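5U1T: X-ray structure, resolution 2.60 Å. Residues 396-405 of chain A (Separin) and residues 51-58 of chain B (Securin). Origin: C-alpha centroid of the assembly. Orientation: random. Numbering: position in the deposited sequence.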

# COMPACT_ATOMS: atom_id res chain seq x y z
N SER A 396 -11.05 -8.67 -48.40
CA SER A 396 -10.66 -7.26 -48.39
C SER A 396 -11.48 -6.45 -49.39
O SER A 396 -12.00 -5.38 -49.06
CB SER A 396 -9.16 -7.12 -48.67
OG SER A 396 -8.39 -7.31 -47.50
N VAL A 397 -11.62 -6.96 -50.61
CA VAL A 397 -12.34 -6.23 -51.65
C VAL A 397 -13.81 -6.09 -51.28
O VAL A 397 -14.39 -5.01 -51.43
CB VAL A 397 -12.18 -6.91 -53.02
CG1 VAL A 397 -13.05 -6.23 -54.08
CG2 VAL A 397 -10.72 -6.86 -53.44
N LEU A 398 -14.40 -7.16 -50.77
CA LEU A 398 -15.77 -7.10 -50.28
C LEU A 398 -15.92 -6.03 -49.20
O LEU A 398 -16.87 -5.25 -49.23
CB LEU A 398 -16.21 -8.47 -49.73
CG LEU A 398 -16.65 -9.53 -50.74
CD1 LEU A 398 -16.81 -10.86 -50.06
CD2 LEU A 398 -17.94 -9.10 -51.40
N PHE A 399 -14.96 -5.99 -48.27
CA PHE A 399 -15.04 -5.01 -47.20
C PHE A 399 -14.99 -3.58 -47.72
O PHE A 399 -15.69 -2.70 -47.22
CB PHE A 399 -13.91 -5.20 -46.20
CG PHE A 399 -13.78 -4.05 -45.24
CD1 PHE A 399 -14.69 -3.91 -44.20
CD2 PHE A 399 -12.79 -3.09 -45.41
CE1 PHE A 399 -14.59 -2.84 -43.32
CE2 PHE A 399 -12.70 -2.03 -44.53
CZ PHE A 399 -13.60 -1.90 -43.49
N ASN A 400 -14.14 -3.37 -48.72
CA ASN A 400 -13.97 -2.04 -49.30
C ASN A 400 -15.21 -1.57 -50.04
O ASN A 400 -15.56 -0.39 -49.99
CB ASN A 400 -12.77 -2.03 -50.24
CG ASN A 400 -11.46 -2.22 -49.52
OD1 ASN A 400 -11.34 -1.99 -48.31
ND2 ASN A 400 -10.45 -2.65 -50.27
N ALA A 401 -15.86 -2.49 -50.74
CA ALA A 401 -17.15 -2.19 -51.34
C ALA A 401 -18.13 -1.81 -50.23
O ALA A 401 -18.85 -0.82 -50.36
CB ALA A 401 -17.66 -3.37 -52.15
N SER A 402 -18.13 -2.57 -49.13
CA SER A 402 -19.05 -2.28 -48.03
C SER A 402 -18.85 -0.85 -47.53
O SER A 402 -19.82 -0.21 -47.13
CB SER A 402 -18.89 -3.28 -46.87
OG SER A 402 -17.71 -3.06 -46.12
N VAL A 403 -17.63 -0.34 -47.59
CA VAL A 403 -17.37 1.04 -47.17
C VAL A 403 -17.75 2.05 -48.26
O VAL A 403 -18.48 3.01 -48.00
CB VAL A 403 -15.91 1.25 -46.78
CG1 VAL A 403 -15.73 2.61 -46.12
CG2 VAL A 403 -15.45 0.16 -45.85
N LEU A 404 -17.25 1.84 -49.47
CA LEU A 404 -17.49 2.77 -50.56
C LEU A 404 -18.96 2.83 -50.98
O LEU A 404 -19.47 3.90 -51.31
CB LEU A 404 -16.63 2.40 -51.78
CG LEU A 404 -15.12 2.61 -51.64
CD1 LEU A 404 -14.44 2.58 -53.01
CD2 LEU A 404 -14.84 3.92 -50.92
N PHE A 405 -19.63 1.68 -50.98
CA PHE A 405 -21.04 1.62 -51.35
C PHE A 405 -21.90 2.00 -50.16
O PHE A 405 -23.10 2.24 -50.28
CB PHE A 405 -21.44 0.22 -51.83
CG PHE A 405 -20.72 -0.23 -53.05
CD1 PHE A 405 -20.15 0.69 -53.91
CD2 PHE A 405 -20.62 -1.57 -53.35
CE1 PHE A 405 -19.49 0.27 -55.05
CE2 PHE A 405 -19.96 -1.99 -54.48
CZ PHE A 405 -19.39 -1.07 -55.33
N LYS B 51 -11.98 7.85 -38.55
CA LYS B 51 -12.11 7.49 -39.97
C LYS B 51 -12.02 5.97 -40.24
O LYS B 51 -11.30 5.24 -39.55
CB LYS B 51 -11.04 8.23 -40.78
CG LYS B 51 -11.04 7.95 -42.28
CD LYS B 51 -10.36 9.07 -43.07
CE LYS B 51 -9.06 9.52 -42.40
NZ LYS B 51 -8.43 10.69 -43.09
N VAL B 52 -12.77 5.50 -41.23
CA VAL B 52 -12.64 4.11 -41.66
C VAL B 52 -11.76 4.03 -42.91
O VAL B 52 -12.01 4.71 -43.91
CB VAL B 52 -14.00 3.45 -41.94
CG1 VAL B 52 -14.66 3.06 -40.62
CG2 VAL B 52 -14.89 4.36 -42.76
N ASP B 53 -10.73 3.21 -42.81
CA ASP B 53 -9.73 3.11 -43.86
C ASP B 53 -9.81 1.79 -44.60
O ASP B 53 -9.94 0.73 -43.98
CB ASP B 53 -8.34 3.30 -43.26
CG ASP B 53 -8.07 4.74 -42.91
OD1 ASP B 53 -8.08 5.59 -43.84
OD2 ASP B 53 -7.85 5.03 -41.72
N LEU B 54 -9.72 1.85 -45.93
CA LEU B 54 -9.84 0.65 -46.75
C LEU B 54 -8.71 -0.33 -46.43
O LEU B 54 -7.67 0.05 -45.88
CB LEU B 54 -9.86 1.01 -48.24
CG LEU B 54 -10.99 1.92 -48.76
CD1 LEU B 54 -10.74 2.36 -50.21
CD2 LEU B 54 -12.36 1.26 -48.64
N LEU B 55 -8.93 -1.60 -46.76
CA LEU B 55 -7.94 -2.65 -46.53
C LEU B 55 -7.06 -2.87 -47.75
O LEU B 55 -7.54 -2.81 -48.89
CB LEU B 55 -8.64 -3.95 -46.15
CG LEU B 55 -9.05 -4.01 -44.68
CD1 LEU B 55 -9.90 -5.22 -44.44
CD2 LEU B 55 -7.81 -4.03 -43.80
N PRO B 56 -5.77 -3.11 -47.53
CA PRO B 56 -4.81 -3.30 -48.62
C PRO B 56 -4.80 -4.74 -49.15
O PRO B 56 -5.41 -5.62 -48.54
CB PRO B 56 -3.46 -2.93 -47.98
CG PRO B 56 -3.79 -2.40 -46.60
CD PRO B 56 -5.09 -3.02 -46.22
N LEU B 57 -4.09 -4.95 -50.26
CA LEU B 57 -4.02 -6.25 -50.92
C LEU B 57 -2.63 -6.89 -50.80
O LEU B 57 -1.62 -6.24 -51.09
CB LEU B 57 -4.38 -6.11 -52.40
CG LEU B 57 -5.85 -5.99 -52.80
CD1 LEU B 57 -5.96 -5.68 -54.28
CD2 LEU B 57 -6.61 -7.28 -52.48
N GLU B 58 -2.58 -8.17 -50.43
CA GLU B 58 -1.31 -8.89 -50.29
C GLU B 58 -0.71 -9.38 -51.62
O GLU B 58 -1.29 -9.19 -52.70
CB GLU B 58 -1.49 -10.09 -49.36
CG GLU B 58 -1.71 -9.73 -47.89
CD GLU B 58 -1.20 -10.81 -46.95
OE1 GLU B 58 -0.53 -11.76 -47.43
OE2 GLU B 58 -1.48 -10.73 -45.73

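An extended peptide that lies along a helix leaves backbone groups that no strand is there to satisfy, and a well-placed asparagine can bond them. The contact between separin and securin illustrates it. Most of the separin stretch is helical, its turns held by backbone bonds such as Asn400(A) N to Ser396(A) O at 3.0 Å, while the securin stretch has no regular secondary structure. The two run in opposite senses, from Val397(A) beside Leu57(B) to Val403(A) beside Val52(B); by CA atoms, Ser396(A) lies nearest Leu55(B) and Asn400(A), one turn on, nearest Leu54(B).

Ser396(A) points toward securin, and its OG sits 3.6 Å from Leu55(B) CB, a van der Waals contact; the hydroxyl finds its hydrogen bond elsewhere in the structure. Val397(A) directs its CA-to-CB bond away, yet its CG2 still comes within 4.2 Å of Leu57(B) CD2, a modest apolar contact near the C-terminal end of the securin stretch. Leu398(A) takes no part.

Phe399(A) points toward the peptide and offers its ring to Leu55(B): CD2 of the phenylalanine lies 3.7 Å from CD1 of the leucine, an apolar pairing approached obliquely. At the ring edge, near its plane, lies the carbonyl of Asp53(B), with Phe399(A) CE2 3.9 Å from Asp53(B) O. An aromatic edge carries slight positive charge, so a carbonyl oxygen is a compatible neighbour there.

Asn400(A) supplies the polar centre of the contact. Its carboxamide reads both backbone groups of a single residue: Leu55(B) N donates to Asn400(A) OD1 at 2.9 Å, and Asn400(A) ND2 donates to Leu55(B) O at 3.2 Å. Both bonds are nearly straight, at 166° and 172°. Because an amide side chain carries a donor and an acceptor side by side, it can match a peptide's NH and CO much as a neighbouring strand would, and these pairings depend on main-chain atoms rather than on the leucine side chain.

Ala401(A) and Ser402(A) do not touch securin; Ser402(A) OG instead bonds back to Phe399(A) O at a very short 2.3 Å. Beyond them the contact becomes apolar again. Val403(A) points toward the peptide and meets two residues, with its CG1 3.9 Å from Val52(B) CG2 and its CB 4.0 Å from Leu54(B) CD2. Leu404(A) starts sideways, but its end comes nearer, placing CD2 4.3 Å from Leu54(B) CD2. Along this helix, then, hydrophobic contacts lie before and after a bidentate amide that bonds the backbone of Leu55(B).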